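Local structure of interferon gamma receptor 1 (Gallus gallus, 4EQ3) at residues 71-74 against 79-82; 130-135 against 194-199; 165-168 against 174-177. The protein probably binds interferon gamma, this chain being most likely the extracellular part of a longer membrane-spanning cytokine receptor. One frame throughout, in Å; residues are numbered along the deposited sequence.

Contact 1 of 3, residues 71-74 against 79-82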
loop_
_atom_site.group_PDB
_atom_site.type_symbol
_atom_site.label_atom_id
_atom_site.label_comp_id
_atom_site.label_asym_id
_atom_site.label_seq_id
_atom_site.Cartn_x
_atom_site.Cartn_y
_atom_site.Cartn_z
ATOM N N GLU A 71 8.143 -7.249 6.565
ATOM C CA GLU A 71 7.992 -8.229 7.633
ATOM C C GLU A 71 8.393 -7.665 8.987
ATOM O O GLU A 71 8.219 -8.327 10.005
ATOM C CB GLU A 71 8.806 -9.485 7.334
ATOM C CG GLU A 71 8.388 -10.206 6.056
ATOM C CD GLU A 71 6.978 -10.785 6.132
ATOM O OE1 GLU A 71 6.756 -11.720 6.937
ATOM O OE2 GLU A 71 6.097 -10.315 5.377
ATOM N N GLU A 72 8.922 -6.445 8.997
ATOM C CA GLU A 72 9.381 -5.806 10.228
ATOM C C GLU A 72 8.341 -4.835 10.760
ATOM O O GLU A 72 8.460 -4.324 11.873
ATOM C CB GLU A 72 10.678 -5.038 9.970
ATOM C CG GLU A 72 11.805 -5.890 9.411
ATOM C CD GLU A 72 12.399 -6.807 10.462
ATOM O OE1 GLU A 72 12.347 -6.449 11.666
ATOM O OE2 GLU A 72 12.910 -7.883 10.083
ATOM N N ILE A 73 7.328 -4.564 9.952
ATOM C CA ILE A 73 6.338 -3.559 10.298
ATOM C C ILE A 73 5.013 -4.215 10.609
ATOM O O ILE A 73 4.375 -4.801 9.738
ATOM C CB ILE A 73 6.177 -2.547 9.158
ATOM C CG1 ILE A 73 7.498 -1.796 8.958
ATOM C CG2 ILE A 73 5.018 -1.595 9.443
ATOM C CD1 ILE A 73 7.552 -0.935 7.715
ATOM N N ASN A 74 4.604 -4.146 11.869
ATOM C CA ASN A 74 3.355 -4.782 12.259
ATOM C C ASN A 74 2.537 -3.881 13.171
ATOM O O ASN A 74 1.745 -4.348 13.994
ATOM C CB ASN A 74 3.621 -6.132 12.912
ATOM C CG ASN A 74 4.765 -6.082 13.886
ATOM O OD1 ASN A 74 4.698 -5.389 14.902
ATOM N ND2 ASN A 74 5.836 -6.817 13.584
ATOM N N SER A 79 5.276 4.588 15.400
ATOM C CA SER A 79 6.388 5.012 14.556
ATOM C C SER A 79 7.500 3.964 14.452
ATOM O O SER A 79 7.669 3.111 15.330
ATOM C CB SER A 79 6.981 6.330 15.080
ATOM O OG SER A 79 6.022 7.374 15.086
ATOM N N TYR A 80 8.247 4.036 13.354
ATOM C CA TYR A 80 9.433 3.214 13.151
ATOM C C TYR A 80 10.532 4.117 12.623
ATOM O O TYR A 80 10.260 5.094 11.920
ATOM C CB TYR A 80 9.175 2.116 12.113
ATOM C CG TYR A 80 8.300 0.955 12.559
ATOM C CD1 TYR A 80 8.863 -0.206 13.085
ATOM C CD2 TYR A 80 6.919 1.003 12.412
ATOM C CE1 TYR A 80 8.066 -1.284 13.468
ATOM C CE2 TYR A 80 6.120 -0.070 12.792
ATOM C CZ TYR A 80 6.700 -1.202 13.320
ATOM O OH TYR A 80 5.899 -2.250 13.699
ATOM N N TRP A 81 11.774 3.798 12.967
ATOM C CA TRP A 81 12.912 4.405 12.314
ATOM C C TRP A 81 13.760 3.286 11.722
ATOM O O TRP A 81 13.736 2.152 12.216
ATOM C CB TRP A 81 13.732 5.251 13.292
ATOM C CG TRP A 81 13.117 6.585 13.574
ATOM C CD1 TRP A 81 13.413 7.774 12.970
ATOM C CD2 TRP A 81 12.084 6.862 14.520
ATOM N NE1 TRP A 81 12.628 8.773 13.486
ATOM C CE2 TRP A 81 11.806 8.239 14.443
ATOM C CE3 TRP A 81 11.366 6.075 15.422
ATOM C CZ2 TRP A 81 10.845 8.851 15.241
ATOM C CZ3 TRP A 81 10.415 6.687 16.223
ATOM C CH2 TRP A 81 10.159 8.060 16.120
ATOM N N PHE A 82 14.486 3.592 10.654
ATOM C CA PHE A 82 15.405 2.616 10.068
ATOM C C PHE A 82 16.741 3.288 9.830
ATOM O O PHE A 82 16.817 4.512 9.737
ATOM C CB PHE A 82 14.856 2.039 8.754
ATOM C CG PHE A 82 13.434 1.579 8.841
ATOM C CD1 PHE A 82 12.397 2.419 8.458
ATOM C CD2 PHE A 82 13.128 0.309 9.305
ATOM C CE1 PHE A 82 11.077 2.000 8.532
ATOM C CE2 PHE A 82 11.815 -0.116 9.387
ATOM C CZ PHE A 82 10.783 0.735 9.004
HETATM O O HOH W 1 7.088 -3.940 15.653
#

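Contact 2 of 3, residues 130-135 against 194-199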
loop_
_atom_site.group_PDB
_atom_site.type_symbol
_atom_site.label_atom_id
_atom_site.label_comp_id
_atom_site.label_asym_id
_atom_site.label_seq_id
_atom_site.Cartn_x
_atom_site.Cartn_y
_atom_site.Cartn_z
ATOM N N PRO A 130 -5.632 -7.098 -5.235
ATOM C CA PRO A 130 -4.891 -8.369 -5.288
ATOM C C PRO A 130 -3.548 -8.284 -4.561
ATOM O O PRO A 130 -3.030 -9.292 -4.080
ATOM C CB PRO A 130 -4.670 -8.591 -6.794
ATOM C CG PRO A 130 -4.830 -7.247 -7.408
ATOM C CD PRO A 130 -5.868 -6.545 -6.578
ATOM N N GLU A 131 -2.963 -7.107 -4.466
ATOM C CA GLU A 131 -1.692 -6.910 -3.804
ATOM C C GLU A 131 -1.708 -7.057 -2.301
ATOM O O GLU A 131 -0.730 -7.294 -1.715
ATOM C CB GLU A 131 -1.145 -5.557 -4.116
ATOM C CG GLU A 131 -1.218 -5.217 -5.527
ATOM C CD GLU A 131 -2.378 -4.284 -5.872
ATOM O OE1 GLU A 131 -2.109 -3.458 -6.743
ATOM O OE2 GLU A 131 -3.509 -4.377 -5.319
ATOM N N PHE A 132 -2.851 -6.902 -1.694
ATOM C CA PHE A 132 -2.886 -6.968 -0.232
ATOM C C PHE A 132 -2.421 -8.340 0.240
ATOM O O PHE A 132 -2.797 -9.362 -0.329
ATOM C CB PHE A 132 -4.276 -6.650 0.327
ATOM C CG PHE A 132 -4.665 -5.198 0.217
ATOM C CD1 PHE A 132 -3.759 -4.255 -0.231
ATOM C CD2 PHE A 132 -5.942 -4.787 0.559
ATOM C CE1 PHE A 132 -4.115 -2.925 -0.341
ATOM C CE2 PHE A 132 -6.314 -3.464 0.451
ATOM C CZ PHE A 132 -5.402 -2.526 0.004
ATOM N N PRO A 133 -1.593 -8.368 1.283
ATOM C CA PRO A 133 -1.075 -9.663 1.736
ATOM C C PRO A 133 -2.154 -10.515 2.408
ATOM O O PRO A 133 -3.101 -9.981 2.990
ATOM C CB PRO A 133 0.028 -9.275 2.725
ATOM C CG PRO A 133 -0.364 -7.894 3.209
ATOM C CD PRO A 133 -1.033 -7.232 2.035
ATOM N N SER A 134 -2.015 -11.830 2.292
ATOM C CA SER A 134 -2.940 -12.776 2.894
ATOM C C SER A 134 -2.921 -12.649 4.413
ATOM O O SER A 134 -1.862 -12.556 5.016
ATOM C CB SER A 134 -2.558 -14.205 2.486
ATOM O OG SER A 134 -3.162 -15.175 3.335
ATOM N N VAL A 135 -4.096 -12.652 5.026
ATOM C CA VAL A 135 -4.182 -12.571 6.479
ATOM C C VAL A 135 -3.493 -13.765 7.133
ATOM O O VAL A 135 -2.946 -13.655 8.235
ATOM C CB VAL A 135 -5.648 -12.478 6.951
ATOM C CG1 VAL A 135 -6.175 -13.848 7.379
ATOM C CG2 VAL A 135 -5.769 -11.474 8.085
ATOM N N GLY A 194 -10.056 2.572 -1.984
ATOM C CA GLY A 194 -10.003 1.878 -0.709
ATOM C C GLY A 194 -9.980 2.846 0.467
ATOM O O GLY A 194 -9.436 3.950 0.362
ATOM N N HIS A 195 -10.585 2.430 1.582
ATOM C CA HIS A 195 -10.586 3.195 2.829
ATOM C C HIS A 195 -10.207 2.258 3.972
ATOM O O HIS A 195 -10.655 1.115 4.008
ATOM C CB HIS A 195 -11.982 3.765 3.129
ATOM C CG HIS A 195 -12.346 4.975 2.320
ATOM N ND1 HIS A 195 -12.813 4.894 1.022
ATOM C CD2 HIS A 195 -12.346 6.291 2.635
ATOM C CE1 HIS A 195 -13.066 6.111 0.571
ATOM N NE2 HIS A 195 -12.786 6.977 1.527
ATOM N N PHE A 196 -9.381 2.732 4.898
ATOM C CA PHE A 196 -9.154 2.019 6.151
ATOM C C PHE A 196 -9.512 2.960 7.315
ATOM O O PHE A 196 -9.052 4.102 7.361
ATOM C CB PHE A 196 -7.701 1.538 6.274
ATOM C CG PHE A 196 -7.361 0.337 5.398
ATOM C CD1 PHE A 196 -6.752 0.511 4.165
ATOM C CD2 PHE A 196 -7.621 -0.954 5.832
ATOM C CE1 PHE A 196 -6.430 -0.585 3.360
ATOM C CE2 PHE A 196 -7.298 -2.064 5.035
ATOM C CZ PHE A 196 -6.704 -1.872 3.795
ATOM N N PHE A 197 -10.339 2.481 8.239
ATOM C CA PHE A 197 -10.795 3.299 9.366
ATOM C C PHE A 197 -11.507 4.551 8.880
ATOM O O PHE A 197 -11.158 5.666 9.282
ATOM C CB PHE A 197 -9.620 3.724 10.242
ATOM C CG PHE A 197 -8.808 2.582 10.765
ATOM C CD1 PHE A 197 -9.189 1.912 11.914
ATOM C CD2 PHE A 197 -7.652 2.181 10.120
ATOM C CE1 PHE A 197 -8.441 0.855 12.394
ATOM C CE2 PHE A 197 -6.897 1.129 10.613
ATOM C CZ PHE A 197 -7.295 0.470 11.747
ATOM N N ASP A 198 -12.505 4.363 8.022
ATOM C CA ASP A 198 -13.201 5.470 7.373
ATOM C C ASP A 198 -12.240 6.315 6.548
ATOM O O ASP A 198 -12.008 6.025 5.366
ATOM C CB ASP A 198 -13.951 6.340 8.386
ATOM C CG ASP A 198 -15.013 5.565 9.142
ATOM O OD1 ASP A 198 -15.666 4.699 8.516
ATOM O OD2 ASP A 198 -15.191 5.814 10.361
ATOM N N ASP A 199 -11.674 7.353 7.154
ATOM C CA ASP A 199 -10.835 8.273 6.386
ATOM C C ASP A 199 -9.394 8.465 6.888
ATOM O O ASP A 199 -8.687 9.350 6.409
ATOM C CB ASP A 199 -11.540 9.623 6.225
ATOM C CG ASP A 199 -12.712 9.554 5.252
ATOM O OD1 ASP A 199 -13.580 10.455 5.299
ATOM O OD2 ASP A 199 -12.766 8.598 4.438
#

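Contact 3 of 3, residues 165-168 against 174-177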
loop_
_atom_site.group_PDB
_atom_site.type_symbol
_atom_site.label_atom_id
_atom_site.label_comp_id
_atom_site.label_asym_id
_atom_site.label_seq_id
_atom_site.Cartn_x
_atom_site.Cartn_y
_atom_site.Cartn_z
ATOM N N PHE A 165 -21.534 5.217 -3.127
ATOM C CA PHE A 165 -21.829 4.007 -2.383
ATOM C C PHE A 165 -20.642 3.600 -1.525
ATOM O O PHE A 165 -19.514 4.015 -1.777
ATOM C CB PHE A 165 -22.205 2.875 -3.345
ATOM C CG PHE A 165 -23.412 3.180 -4.195
ATOM C CD1 PHE A 165 -24.683 2.838 -3.763
ATOM C CD2 PHE A 165 -23.271 3.811 -5.424
ATOM C CE1 PHE A 165 -25.795 3.115 -4.546
ATOM C CE2 PHE A 165 -24.376 4.095 -6.208
ATOM C CZ PHE A 165 -25.640 3.746 -5.769
ATOM N N THR A 166 -20.903 2.801 -0.500
ATOM C CA THR A 166 -19.830 2.266 0.323
ATOM C C THR A 166 -20.107 0.806 0.587
ATOM O O THR A 166 -21.226 0.438 0.922
ATOM C CB THR A 166 -19.699 2.995 1.675
ATOM O OG1 THR A 166 -19.525 4.399 1.455
ATOM C CG2 THR A 166 -18.496 2.468 2.441
ATOM N N VAL A 167 -19.091 -0.028 0.413
ATOM C CA VAL A 167 -19.214 -1.435 0.743
ATOM C C VAL A 167 -18.115 -1.829 1.733
ATOM O O VAL A 167 -16.987 -1.338 1.653
ATOM C CB VAL A 167 -19.167 -2.319 -0.520
ATOM C CG1 VAL A 167 -17.845 -2.139 -1.245
ATOM C CG2 VAL A 167 -19.409 -3.781 -0.156
ATOM N N ALA A 168 -18.455 -2.701 2.675
ATOM C CA ALA A 168 -17.505 -3.131 3.690
ATOM C C ALA A 168 -17.826 -4.538 4.192
ATOM O O ALA A 168 -18.723 -5.197 3.670
ATOM C CB ALA A 168 -17.480 -2.129 4.844
ATOM N N GLU A 174 -12.703 -9.139 -0.604
ATOM C CA GLU A 174 -13.275 -8.999 -1.936
ATOM C C GLU A 174 -14.725 -8.533 -1.851
ATOM O O GLU A 174 -15.606 -9.281 -1.414
ATOM C CB GLU A 174 -13.163 -10.314 -2.707
ATOM C CG GLU A 174 -11.721 -10.773 -2.900
ATOM C CD GLU A 174 -11.614 -12.166 -3.522
ATOM O OE1 GLU A 174 -12.282 -13.101 -3.019
ATOM O OE2 GLU A 174 -10.855 -12.323 -4.509
ATOM N N CYS A 175 -14.957 -7.291 -2.267
ATOM C CA CYS A 175 -16.271 -6.671 -2.145
ATOM C C CYS A 175 -17.046 -6.733 -3.448
ATOM O O CYS A 175 -16.484 -6.615 -4.531
ATOM C CB CYS A 175 -16.136 -5.206 -1.742
ATOM S SG CYS A 175 -15.136 -4.947 -0.275
ATOM N N ASN A 176 -18.353 -6.880 -3.318
ATOM C CA ASN A 176 -19.246 -6.902 -4.459
ATOM C C ASN A 176 -20.456 -6.025 -4.170
ATOM O O ASN A 176 -20.943 -5.980 -3.041
ATOM C CB ASN A 176 -19.658 -8.341 -4.762
ATOM C CG ASN A 176 -20.862 -8.423 -5.663
ATOM O OD1 ASN A 176 -21.976 -8.072 -5.264
ATOM N ND2 ASN A 176 -20.653 -8.901 -6.890
ATOM N N LEU A 177 -20.937 -5.322 -5.186
ATOM C CA LEU A 177 -22.067 -4.423 -5.007
ATOM C C LEU A 177 -22.979 -4.477 -6.225
ATOM O O LEU A 177 -22.501 -4.476 -7.363
ATOM C CB LEU A 177 -21.555 -2.998 -4.810
ATOM C CG LEU A 177 -22.536 -1.896 -4.426
ATOM C CD1 LEU A 177 -23.151 -2.186 -3.064
ATOM C CD2 LEU A 177 -21.823 -0.547 -4.428
#

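Contact 1 of 3, residues 71-74 against 79-82
Across this contact the backbones stay apart: the closest pair of CA atoms, I73 and Y80, is 8.0 Å distant, and no main-chain to main-chain hydrogen bond joins the two segments. Residues 71-74 form an irregular loop, whereas 79-82 runs into strand 81-88 with extended torsions. The gap is bridged by Y80, whose CB points at the loop and whose ring and hydroxyl extend to the other backbone. Its hydroxyl receives the amide of N74, with N74 N to Y80 OH at 2.9 Å and an N-H...O angle of 163°, a nearly straight bond. A water reinforces that end: it donates to N74 OD1 at 2.9 Å and is also hydrogen-bonded to Y80 OH, so the hydroxyl is gripped from backbone and solvent. The N74 amide plane and the Y80 ring plane are 79° apart, close to perpendicular, and CG of N74 sits between its own N and carbonyl carbon (chi1 43°), a turn that brings OD1 round to the shared water.

I73 supplies the apolar half. Its CG1 lies over one face of the Y80 ring, while the CG2 methyl touches Y80 CE2 at 3.8 Å. The CG1 branch is extended and carries CD1 to F82 CZ, 3.9 Å away; the I73 and F82 side chains run roughly perpendicular to each other. The carbonyl of E72 adds a polar neighbour, E72 O lying 3.5 Å from Y80 CE1. V45 of strand 40-46 touches E72, Y80 and F82, placing the contact against the neighbouring strand of the same sheet. This is buried packing in the N-terminal fibronectin type III-like domain: an inter-strand loop is held by the hydroxyl of Y80, in the segment leading into strand 81-88.

Contact 2 of 3, residues 130-135 against 194-199
Two phenyl rings, F132 and F196, carry this contact, and they meet obliquely, with planes 48° apart and centroids separated by 5.8 Å. F132 CE2 lies at the edge of the F196 ring, near its plane, whereas F196 CZ is oblique to the F132 ring. The nearest atoms are F132 CE2 and F196 CZ at 3.7 Å, and F132 CZ lies 4.0 Å from F196 CE1, so the CE2-CZ side of F132 meets the CE1-CZ side of F196. The side chains approach from opposite directions. Both CB atoms point across the gap, and similar first torsions (chi1 -72° in F132, -75° in F196) send the two rings toward each other.

That gap is wide, 11.4 Å between the closest CA atoms, F132 and G194, and no hydrogen bond crosses it; the two segments bury just 70 Å² against each other. Other aromatic groups complete the cluster. F24, from the N-terminal domain, packs edge-to-face against both rings, and H129 stacks with F132. Y145 of helix 142-145 touches F132, while I144 of that helix touches F196. The geometry therefore describes an aromatic cluster at the junction of two fibronectin type III-like domains, where F24 of one meets F132 and F196 of the other, consistent with the two-domain build of class II cytokine receptors.

Contact 3 of 3, residues 165-168 against 174-177
Tight packing in this contact is confined to the inward-facing residues V167, C175, F165 and L177. The closest approach is V167 CG1 to C175 CB, 3.5 Å, with CG2 of the same valine 3.9 Å from C175 CB, so both methyls approach that one carbon, CG1 the closer. The turn about CA-CB explains this: with chi1 at 61°, CG1 is flanked by both backbone neighbours of CA and CG2 lies opposite the N, which leaves both branches facing C175. V167 CG2 also rests 3.9 Å from N176 O. Farther along, one methyl of L177 does the touching: L177 CD2 meets F165 CB at 3.6 Å and comes obliquely to the ring base, F165 CG, at 4.1 Å. These two side chains cross at about a right angle.

The loose side consists of T166 and N176, exposed residues whose CB atoms point away from the opposing strand. N176 turns its amide to another strand, ND2 being hydrogen-bonded to D126 OD1. No hydrogen bond joins the two segments. Their axes pass 7.1 Å apart at 140° between N-to-C directions, and backbone bonds run instead to V152 and Y150 from F165 and V167, and to V127 and V125 from C175 and L177. The segments thus belong to different sheets, and their side chains fill the space between them. C175 SG is joined to C170 in a disulfide, tying C175 to the connection between the two strands. This is face-to-face packing of two sheets in the beta sandwich of the C-terminal fibronectin type III-like domain.

How the contacts relate
From the N terminus, contact 1 comes first and closes a short loop, four residues between 71-74 and 79-82, in the N-terminal domain. The chain then passes into the C-terminal domain, where contact 2 opens at 130-135 and closes at 194-199 after 58 intervening residues. Contact 3, with five residues between its segments, is nested inside that long loop, so none of the three cross. Contacts 2 and 3 have centres 13 Å apart and both reach the sheet of strands 161-168, 148-156, 186-196 and 201-213; contact 3 joins it to the facing sheet. Contacts 1 and 3 lie on opposite sides of the chain's centre, with contact 2 nearer to it.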